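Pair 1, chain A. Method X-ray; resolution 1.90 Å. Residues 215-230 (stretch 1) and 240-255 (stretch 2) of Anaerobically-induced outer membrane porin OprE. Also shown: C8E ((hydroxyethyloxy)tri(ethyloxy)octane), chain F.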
# COMPACT_ATOMS: atom_id res chain seq x y z
N GLY A 215 10.86 3.38 -10.18
CA GLY A 215 10.97 4.08 -8.92
C GLY A 215 12.41 4.24 -8.49
O GLY A 215 13.21 3.33 -8.66
N ASN A 216 12.74 5.40 -7.93
CA ASN A 216 14.10 5.70 -7.51
C ASN A 216 14.15 6.47 -6.19
O ASN A 216 13.93 7.67 -6.17
CB ASN A 216 14.81 6.51 -8.61
CG ASN A 216 16.20 6.98 -8.22
OD1 ASN A 216 16.66 8.02 -8.70
ND2 ASN A 216 16.88 6.22 -7.37
N LEU A 217 14.43 5.78 -5.08
CA LEU A 217 14.69 6.48 -3.83
C LEU A 217 16.14 6.89 -3.83
O LEU A 217 17.04 6.04 -3.79
CB LEU A 217 14.39 5.61 -2.61
CG LEU A 217 14.59 6.35 -1.29
CD1 LEU A 217 13.69 7.58 -1.18
CD2 LEU A 217 14.38 5.41 -0.08
N ASP A 218 16.38 8.20 -3.88
CA ASP A 218 17.75 8.68 -3.97
C ASP A 218 18.63 8.19 -2.82
O ASP A 218 18.23 8.25 -1.65
CB ASP A 218 17.78 10.21 -4.07
CG ASP A 218 19.15 10.73 -4.46
OD1 ASP A 218 19.55 10.51 -5.62
OD2 ASP A 218 19.82 11.34 -3.60
N ASP A 219 19.81 7.67 -3.19
CA ASP A 219 20.82 7.11 -2.29
C ASP A 219 20.50 5.72 -1.76
O ASP A 219 21.27 5.17 -0.97
CB ASP A 219 21.16 8.06 -1.13
CG ASP A 219 22.08 9.17 -1.57
OD1 ASP A 219 22.97 8.89 -2.40
OD2 ASP A 219 21.91 10.32 -1.09
N PHE A 220 19.39 5.16 -2.22
CA PHE A 220 18.98 3.84 -1.78
C PHE A 220 18.79 2.87 -2.94
O PHE A 220 19.49 1.87 -3.02
CB PHE A 220 17.71 3.90 -0.93
CG PHE A 220 17.96 4.34 0.49
CD1 PHE A 220 18.42 3.44 1.45
CD2 PHE A 220 17.75 5.66 0.86
CE1 PHE A 220 18.65 3.84 2.77
CE2 PHE A 220 17.98 6.09 2.17
CZ PHE A 220 18.42 5.17 3.13
N TYR A 221 17.85 3.16 -3.85
CA TYR A 221 17.57 2.17 -4.87
C TYR A 221 16.95 2.71 -6.14
O TYR A 221 16.35 3.78 -6.14
CB TYR A 221 16.70 1.03 -4.31
CG TYR A 221 15.25 1.39 -4.01
CD1 TYR A 221 14.29 1.35 -5.02
CD2 TYR A 221 14.84 1.74 -2.72
CE1 TYR A 221 12.95 1.67 -4.75
CE2 TYR A 221 13.50 2.06 -2.45
CZ TYR A 221 12.56 2.02 -3.47
OH TYR A 221 11.23 2.33 -3.21
N LYS A 222 17.12 1.96 -7.22
CA LYS A 222 16.32 2.13 -8.43
C LYS A 222 15.56 0.83 -8.67
O LYS A 222 16.08 -0.26 -8.45
CB LYS A 222 17.21 2.48 -9.62
CG LYS A 222 18.42 1.61 -9.76
N GLN A 223 14.32 0.96 -9.12
CA GLN A 223 13.46 -0.19 -9.23
C GLN A 223 12.66 -0.09 -10.51
O GLN A 223 12.05 0.94 -10.77
CB GLN A 223 12.53 -0.23 -8.03
CG GLN A 223 11.50 -1.33 -8.07
CD GLN A 223 10.78 -1.42 -6.75
OE1 GLN A 223 9.77 -0.75 -6.53
NE2 GLN A 223 11.32 -2.21 -5.84
N HIS A 224 12.72 -1.14 -11.32
CA HIS A 224 11.88 -1.26 -12.51
C HIS A 224 10.83 -2.34 -12.30
O HIS A 224 11.11 -3.35 -11.66
CB HIS A 224 12.73 -1.63 -13.72
CG HIS A 224 13.80 -0.64 -14.04
ND1 HIS A 224 13.62 0.36 -14.97
CD2 HIS A 224 15.06 -0.50 -13.57
CE1 HIS A 224 14.72 1.09 -15.05
NE2 HIS A 224 15.61 0.58 -14.21
N PHE A 225 9.64 -2.12 -12.85
CA PHE A 225 8.54 -3.05 -12.73
C PHE A 225 7.90 -3.25 -14.11
O PHE A 225 7.66 -2.28 -14.81
CB PHE A 225 7.48 -2.47 -11.80
CG PHE A 225 6.15 -3.18 -11.84
CD1 PHE A 225 5.97 -4.36 -11.14
CD2 PHE A 225 5.08 -2.66 -12.56
CE1 PHE A 225 4.73 -5.01 -11.15
CE2 PHE A 225 3.85 -3.31 -12.59
CZ PHE A 225 3.67 -4.49 -11.87
N LEU A 226 7.61 -4.49 -14.46
CA LEU A 226 6.75 -4.82 -15.59
C LEU A 226 5.56 -5.60 -15.06
O LEU A 226 5.70 -6.37 -14.10
CB LEU A 226 7.50 -5.66 -16.64
CG LEU A 226 8.63 -4.94 -17.37
CD1 LEU A 226 9.53 -5.94 -18.10
CD2 LEU A 226 8.09 -3.88 -18.33
N GLY A 227 4.39 -5.40 -15.66
CA GLY A 227 3.18 -6.07 -15.21
C GLY A 227 2.26 -6.43 -16.37
O GLY A 227 2.28 -5.81 -17.42
N LEU A 228 1.44 -7.45 -16.17
CA LEU A 228 0.44 -7.80 -17.16
C LEU A 228 -0.78 -8.26 -16.40
O LEU A 228 -0.66 -8.97 -15.42
CB LEU A 228 0.98 -8.93 -18.06
CG LEU A 228 0.10 -9.69 -19.05
CD1 LEU A 228 0.97 -10.21 -20.18
CD2 LEU A 228 -0.64 -10.85 -18.40
N ILE A 229 -1.95 -7.83 -16.86
CA ILE A 229 -3.19 -8.35 -16.32
C ILE A 229 -4.04 -8.77 -17.51
O ILE A 229 -4.27 -7.98 -18.43
CB ILE A 229 -3.96 -7.28 -15.54
CG1 ILE A 229 -3.10 -6.72 -14.41
CG2 ILE A 229 -5.26 -7.88 -14.98
CD1 ILE A 229 -3.09 -7.58 -13.18
N HIS A 230 -4.46 -10.03 -17.52
CA HIS A 230 -5.26 -10.54 -18.63
C HIS A 230 -6.53 -11.22 -18.13
O HIS A 230 -6.50 -12.00 -17.19
CB HIS A 230 -4.45 -11.53 -19.46
CG HIS A 230 -5.21 -12.10 -20.61
ND1 HIS A 230 -5.88 -13.30 -20.54
CD2 HIS A 230 -5.44 -11.62 -21.86
CE1 HIS A 230 -6.48 -13.54 -21.69
NE2 HIS A 230 -6.23 -12.53 -22.51
N LYS A 240 -8.40 -14.74 -14.60
CA LYS A 240 -7.59 -13.53 -14.55
C LYS A 240 -6.14 -13.91 -14.26
O LYS A 240 -5.87 -14.68 -13.36
CB LYS A 240 -8.12 -12.61 -13.46
CG LYS A 240 -7.36 -11.30 -13.31
CD LYS A 240 -7.90 -10.51 -12.12
CE LYS A 240 -7.10 -9.23 -11.90
NZ LYS A 240 -7.31 -8.68 -10.53
N THR A 241 -5.22 -13.39 -15.06
CA THR A 241 -3.81 -13.72 -14.95
C THR A 241 -3.08 -12.45 -14.57
O THR A 241 -3.27 -11.41 -15.20
CB THR A 241 -3.26 -14.17 -16.31
OG1 THR A 241 -3.96 -15.34 -16.73
CG2 THR A 241 -1.78 -14.49 -16.21
N ASP A 242 -2.27 -12.52 -13.53
CA ASP A 242 -1.63 -11.34 -12.98
C ASP A 242 -0.16 -11.66 -12.88
O ASP A 242 0.24 -12.50 -12.08
CB ASP A 242 -2.27 -11.06 -11.61
CG ASP A 242 -1.62 -9.91 -10.84
OD1 ASP A 242 -0.40 -9.68 -10.96
OD2 ASP A 242 -2.35 -9.24 -10.08
N LEU A 243 0.66 -11.00 -13.71
CA LEU A 243 2.11 -11.25 -13.75
C LEU A 243 2.87 -9.99 -13.36
O LEU A 243 2.50 -8.88 -13.76
CB LEU A 243 2.56 -11.70 -15.14
CG LEU A 243 1.79 -12.83 -15.80
CD1 LEU A 243 2.43 -13.19 -17.14
CD2 LEU A 243 1.76 -14.04 -14.88
N ARG A 244 3.92 -10.16 -12.58
CA ARG A 244 4.71 -9.04 -12.08
C ARG A 244 6.18 -9.42 -12.06
O ARG A 244 6.54 -10.56 -11.75
CB ARG A 244 4.27 -8.63 -10.67
CG ARG A 244 2.77 -8.40 -10.51
CD ARG A 244 2.41 -7.94 -9.11
NE ARG A 244 0.96 -7.91 -8.93
CZ ARG A 244 0.35 -7.52 -7.82
NH1 ARG A 244 1.08 -7.13 -6.78
NH2 ARG A 244 -0.97 -7.53 -7.74
N ALA A 245 7.02 -8.45 -12.40
CA ALA A 245 8.46 -8.62 -12.43
C ALA A 245 9.05 -7.31 -11.92
O ALA A 245 8.74 -6.26 -12.48
CB ALA A 245 8.91 -8.88 -13.85
N PHE A 246 9.88 -7.37 -10.88
CA PHE A 246 10.57 -6.18 -10.35
C PHE A 246 12.07 -6.41 -10.42
O PHE A 246 12.55 -7.48 -10.05
CB PHE A 246 10.25 -5.96 -8.87
CG PHE A 246 8.89 -5.38 -8.57
CD1 PHE A 246 8.71 -4.00 -8.49
CD2 PHE A 246 7.83 -6.20 -8.24
CE1 PHE A 246 7.47 -3.45 -8.15
CE2 PHE A 246 6.59 -5.67 -7.90
CZ PHE A 246 6.42 -4.28 -7.85
N ASP A 247 12.84 -5.42 -10.86
CA ASP A 247 14.29 -5.50 -10.69
C ASP A 247 14.69 -4.32 -9.82
O ASP A 247 14.45 -3.17 -10.19
CB ASP A 247 15.01 -5.40 -12.02
CG ASP A 247 16.51 -5.49 -11.87
OD1 ASP A 247 17.01 -6.62 -11.73
OD2 ASP A 247 17.19 -4.44 -11.85
N SER A 248 15.30 -4.59 -8.67
CA SER A 248 15.70 -3.52 -7.76
C SER A 248 17.22 -3.55 -7.56
O SER A 248 17.79 -4.60 -7.26
CB SER A 248 15.04 -3.70 -6.41
OG SER A 248 13.63 -3.77 -6.50
N SER A 249 17.86 -2.41 -7.74
CA SER A 249 19.31 -2.35 -7.58
C SER A 249 19.70 -1.10 -6.82
O SER A 249 18.86 -0.23 -6.60
CB SER A 249 20.00 -2.38 -8.94
OG SER A 249 19.56 -1.31 -9.75
N SER A 250 20.97 -1.01 -6.44
CA SER A 250 21.44 0.10 -5.61
C SER A 250 21.54 1.43 -6.36
O SER A 250 21.74 1.45 -7.58
CB SER A 250 22.78 -0.23 -4.99
OG SER A 250 23.76 -0.47 -5.99
N ASP A 251 21.40 2.51 -5.62
CA ASP A 251 21.55 3.86 -6.15
C ASP A 251 22.36 4.67 -5.16
O ASP A 251 22.21 4.50 -3.95
CB ASP A 251 20.18 4.52 -6.35
CG ASP A 251 20.29 5.97 -6.81
OD1 ASP A 251 20.37 6.19 -8.04
OD2 ASP A 251 20.30 6.89 -5.96
N GLY A 252 23.24 5.53 -5.67
CA GLY A 252 23.99 6.44 -4.82
C GLY A 252 24.73 5.79 -3.66
O GLY A 252 25.49 4.85 -3.86
N LYS A 253 24.48 6.28 -2.45
CA LYS A 253 25.21 5.84 -1.25
C LYS A 253 25.12 4.34 -0.99
O LYS A 253 26.10 3.69 -0.64
CB LYS A 253 24.74 6.62 -0.03
CG LYS A 253 25.08 8.11 -0.11
CD LYS A 253 24.73 8.84 1.17
CE LYS A 253 25.14 10.30 1.14
NZ LYS A 253 26.57 10.47 0.77
N ASN A 254 23.93 3.78 -1.17
CA ASN A 254 23.74 2.35 -0.99
C ASN A 254 24.62 1.53 -1.94
O ASN A 254 25.00 0.40 -1.63
CB ASN A 254 22.27 2.00 -1.16
CG ASN A 254 22.01 0.52 -1.04
OD1 ASN A 254 21.88 -0.19 -2.03
ND2 ASN A 254 21.95 0.04 0.20
N GLY A 255 24.95 2.10 -3.10
CA GLY A 255 25.77 1.42 -4.09
C GLY A 255 27.28 1.56 -3.85
O GLY A 255 28.09 1.11 -4.66
C3 C8E F . 5.36 -5.04 -21.17
C4 C8E F . 4.82 -6.44 -20.84
C5 C8E F . 4.96 -6.77 -19.36
C6 C8E F . 5.53 -8.17 -19.12
C7 C8E F . 4.64 -9.01 -18.21
C8 C8E F . 5.11 -9.03 -16.75
O9 C8E F . 5.82 -10.23 -16.48
O18 C8E F . 13.59 -13.88 -18.62
C19 C8E F . 14.61 -14.84 -18.71
C20 C8E F . 14.54 -15.52 -17.36
O21 C8E F . 14.24 -16.87 -17.58
O HOH W 1 21.69 8.97 -6.22
O HOH W 2 -6.13 -14.91 -18.16

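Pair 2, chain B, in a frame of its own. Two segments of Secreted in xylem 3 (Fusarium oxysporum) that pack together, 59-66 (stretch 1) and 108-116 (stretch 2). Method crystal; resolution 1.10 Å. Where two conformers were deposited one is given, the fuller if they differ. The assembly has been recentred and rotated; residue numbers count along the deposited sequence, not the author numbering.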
# COMPACT_ATOMS: atom_id res chain seq x y z
N LEU B 59 -14.58 -8.97 4.62
CA LEU B 59 -13.63 -8.72 3.57
C LEU B 59 -12.40 -8.09 4.17
O LEU B 59 -12.49 -7.29 5.12
CB LEU B 59 -14.20 -7.77 2.49
CG LEU B 59 -15.10 -8.04 1.30
CD1 LEU B 59 -15.04 -6.82 0.38
CD2 LEU B 59 -14.58 -9.26 0.60
N ARG B 60 -11.25 -8.43 3.57
CA ARG B 60 -9.97 -7.83 3.90
C ARG B 60 -9.45 -7.06 2.74
O ARG B 60 -9.51 -7.57 1.59
CB ARG B 60 -8.98 -8.93 4.21
CG ARG B 60 -9.25 -9.77 5.41
CD ARG B 60 -8.90 -9.13 6.72
NE ARG B 60 -7.45 -9.01 6.95
CZ ARG B 60 -6.93 -8.51 8.08
NH1 ARG B 60 -7.73 -8.10 9.05
NH2 ARG B 60 -5.63 -8.42 8.26
N THR B 61 -8.93 -5.87 2.97
CA THR B 61 -8.17 -5.13 1.95
C THR B 61 -6.71 -5.59 2.07
O THR B 61 -6.19 -5.70 3.18
CB THR B 61 -8.29 -3.64 2.19
OG1 THR B 61 -9.67 -3.25 2.13
CG2 THR B 61 -7.47 -2.82 1.20
N VAL B 62 -6.07 -5.82 0.93
CA VAL B 62 -4.71 -6.33 0.85
C VAL B 62 -3.89 -5.48 -0.10
O VAL B 62 -4.37 -5.16 -1.20
CB VAL B 62 -4.69 -7.80 0.38
CG1 VAL B 62 -3.28 -8.36 0.46
CG2 VAL B 62 -5.66 -8.66 1.19
N ILE B 63 -2.65 -5.20 0.29
CA ILE B 63 -1.67 -4.61 -0.61
C ILE B 63 -0.46 -5.51 -0.63
O ILE B 63 0.10 -5.80 0.42
CB ILE B 63 -1.27 -3.20 -0.17
CG1 ILE B 63 -2.50 -2.29 -0.09
CG2 ILE B 63 -0.20 -2.62 -1.13
CD1 ILE B 63 -2.24 -0.86 0.28
N ASP B 64 -0.04 -5.91 -1.83
CA ASP B 64 1.23 -6.64 -2.03
C ASP B 64 2.17 -5.77 -2.85
O ASP B 64 1.75 -5.14 -3.82
CB ASP B 64 0.99 -7.94 -2.80
CG ASP B 64 0.18 -8.97 -2.08
OD1 ASP B 64 0.32 -9.14 -0.85
OD2 ASP B 64 -0.60 -9.70 -2.79
N VAL B 65 3.48 -5.82 -2.50
CA VAL B 65 4.52 -5.10 -3.23
C VAL B 65 5.64 -6.09 -3.49
O VAL B 65 6.10 -6.76 -2.57
CB VAL B 65 5.02 -3.91 -2.41
CG1 VAL B 65 6.18 -3.22 -3.14
CG2 VAL B 65 3.90 -2.92 -2.13
N ALA B 66 6.12 -6.17 -4.76
CA ALA B 66 7.14 -7.15 -5.07
C ALA B 66 8.03 -6.65 -6.17
O ALA B 66 7.60 -5.86 -7.03
CB ALA B 66 6.52 -8.48 -5.48
N PRO B 108 6.12 -11.21 -1.88
CA PRO B 108 5.74 -9.81 -1.65
C PRO B 108 5.92 -9.39 -0.19
O PRO B 108 5.87 -10.20 0.73
CB PRO B 108 4.25 -9.81 -2.00
CG PRO B 108 3.81 -11.19 -1.70
CD PRO B 108 4.96 -12.08 -2.05
N ALA B 109 6.10 -8.09 -0.03
CA ALA B 109 5.77 -7.40 1.22
C ALA B 109 4.28 -7.18 1.21
O ALA B 109 3.73 -6.76 0.18
CB ALA B 109 6.52 -6.09 1.33
N THR B 110 3.59 -7.48 2.32
CA THR B 110 2.11 -7.48 2.34
C THR B 110 1.61 -6.73 3.56
O THR B 110 2.15 -6.87 4.66
CB THR B 110 1.61 -8.94 2.36
OG1 THR B 110 2.08 -9.62 1.19
CG2 THR B 110 0.12 -9.01 2.42
N ILE B 111 0.55 -5.98 3.34
CA ILE B 111 -0.23 -5.32 4.37
C ILE B 111 -1.68 -5.69 4.18
O ILE B 111 -2.14 -5.73 3.05
CB ILE B 111 -0.05 -3.80 4.28
CG1 ILE B 111 1.39 -3.40 4.51
CG2 ILE B 111 -1.00 -3.07 5.17
CD1 ILE B 111 1.67 -1.96 4.24
N SER B 112 -2.42 -5.90 5.27
CA SER B 112 -3.87 -6.14 5.12
C SER B 112 -4.61 -5.65 6.33
O SER B 112 -4.04 -5.47 7.40
CB SER B 112 -4.18 -7.61 4.86
OG SER B 112 -3.88 -8.43 5.97
N TRP B 113 -5.91 -5.44 6.13
CA TRP B 113 -6.78 -4.91 7.19
C TRP B 113 -8.22 -5.25 6.88
O TRP B 113 -8.57 -5.58 5.75
CB TRP B 113 -6.59 -3.42 7.40
CG TRP B 113 -6.93 -2.54 6.24
CD1 TRP B 113 -8.13 -1.98 5.95
CD2 TRP B 113 -6.02 -2.05 5.25
NE1 TRP B 113 -8.03 -1.15 4.86
CE2 TRP B 113 -6.74 -1.18 4.41
CE3 TRP B 113 -4.64 -2.22 5.01
CZ2 TRP B 113 -6.13 -0.49 3.38
CZ3 TRP B 113 -4.07 -1.55 3.97
CH2 TRP B 113 -4.80 -0.70 3.17
N ASP B 114 -9.09 -5.16 7.88
CA ASP B 114 -10.53 -5.37 7.66
C ASP B 114 -11.05 -4.22 6.80
O ASP B 114 -10.91 -3.05 7.14
CB ASP B 114 -11.27 -5.41 8.99
CG ASP B 114 -10.96 -6.62 9.82
OD1 ASP B 114 -10.48 -7.65 9.33
OD2 ASP B 114 -11.32 -6.58 11.02
N ALA B 115 -11.71 -4.56 5.70
CA ALA B 115 -12.13 -3.54 4.74
C ALA B 115 -13.09 -2.56 5.39
O ALA B 115 -14.00 -2.96 6.12
CB ALA B 115 -12.76 -4.20 3.54
N ASP B 116 -12.90 -1.27 5.09
CA ASP B 116 -13.67 -0.21 5.72
C ASP B 116 -13.80 0.95 4.74
O ASP B 116 -12.80 1.56 4.34
CB ASP B 116 -13.05 0.22 7.04
CG ASP B 116 -13.92 1.21 7.86
OD1 ASP B 116 -14.72 1.93 7.30
OD2 ASP B 116 -13.78 1.25 9.11
O HOH W 3 -14.76 -5.58 6.71
O HOH W 4 -5.82 -10.89 5.12
O HOH W 5 -10.52 -0.89 3.36

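Where do the two contacts differ most? They part at the matched positions A:Phe225 = B:Asp64 and A:Phe246 = B:Thr110, a non-hydrogen-bonded pair in both ladders, where such side chains lie side by side on one face. Pair 1 fills the site with two aromatic rings: A:Phe225 CD1 lies over one face of the A:Phe246 ring, 3.3 Å from A:Phe246 CZ, with centroids 4.7 Å apart and planes inclined at 46°. Pair 2 uses a short polar link instead, B:Thr110 OG1 donating a hydrogen bond to B:Asp64 OD1 at 2.7 Å.

What geometry do they share? Each is a pair of antiparallel strands, with N-to-C directions 164° apart in pair 1 and 166° in pair 2, and 14 central residues superpose with an RMSD of 0.6 Å. Paired backbone hydrogen bonds recur at every second residue. A:Lys222 N to A:Ser249 O (2.9 Å) is answered by B:Thr61 N to B:Trp113 O (2.8 Å), and A:His224 N to A:Asp247 O (2.9 Å) by B:Ile63 N to B:Ile111 O (2.9 Å). These bonds are made by backbone atoms, and the same register carries very different side chains in the two pairs.

How is the face carrying A:Lys222, A:Ser249, A:His224 and A:Asp247 filled? In pair 1 these side chains are polar, and A:Lys222 is modelled only as far as CG, which lies 3.1 Å from A:Ser249 OG. In pair 2 the corresponding face carries B:Thr61, B:Trp113, B:Ile63 and B:Ile111. The indole spans two neighbours: B:Thr61 CB sits over its five-membered ring, 3.8 Å from the centroid in a CH-pi contact, while B:Ile63 CD1 meets the ring edge at B:Trp113 CH2, 3.9 Å away.

What becomes of the matched serines, A:Ser248 and B:Ser112? Both hydroxyls accept a side-chain hydrogen bond from the opposing strand, but from different positions. A:Gln223 NE2 reaches A:Ser248 OG at 2.9 Å from directly across the ladder. The counterpart of A:Gln223 is B:Val62, which has no such donor; B:Arg60 NH2 reaches B:Ser112 OG instead, also at 2.9 Å, while B:Arg60 NH1 forms a salt bridge with B:Asp114 OD1 at 2.8 Å.

What do the matched A:Asp251 and B:Ala115 contribute? The carboxylate of A:Asp251 accepts a hydrogen bond at OD2 from A:Asp219 N, 2.9 Å away. B:Ala115 has only a methyl group, whose CB packs 4.0 Å from B:Leu59 CB, and its hydrogen bond across the contact comes from the backbone, B:Ala115 N to B:Leu59 O at 2.9 Å; the equivalent A:Asp251 N to A:Phe220 O bond is weak at 3.3 Å.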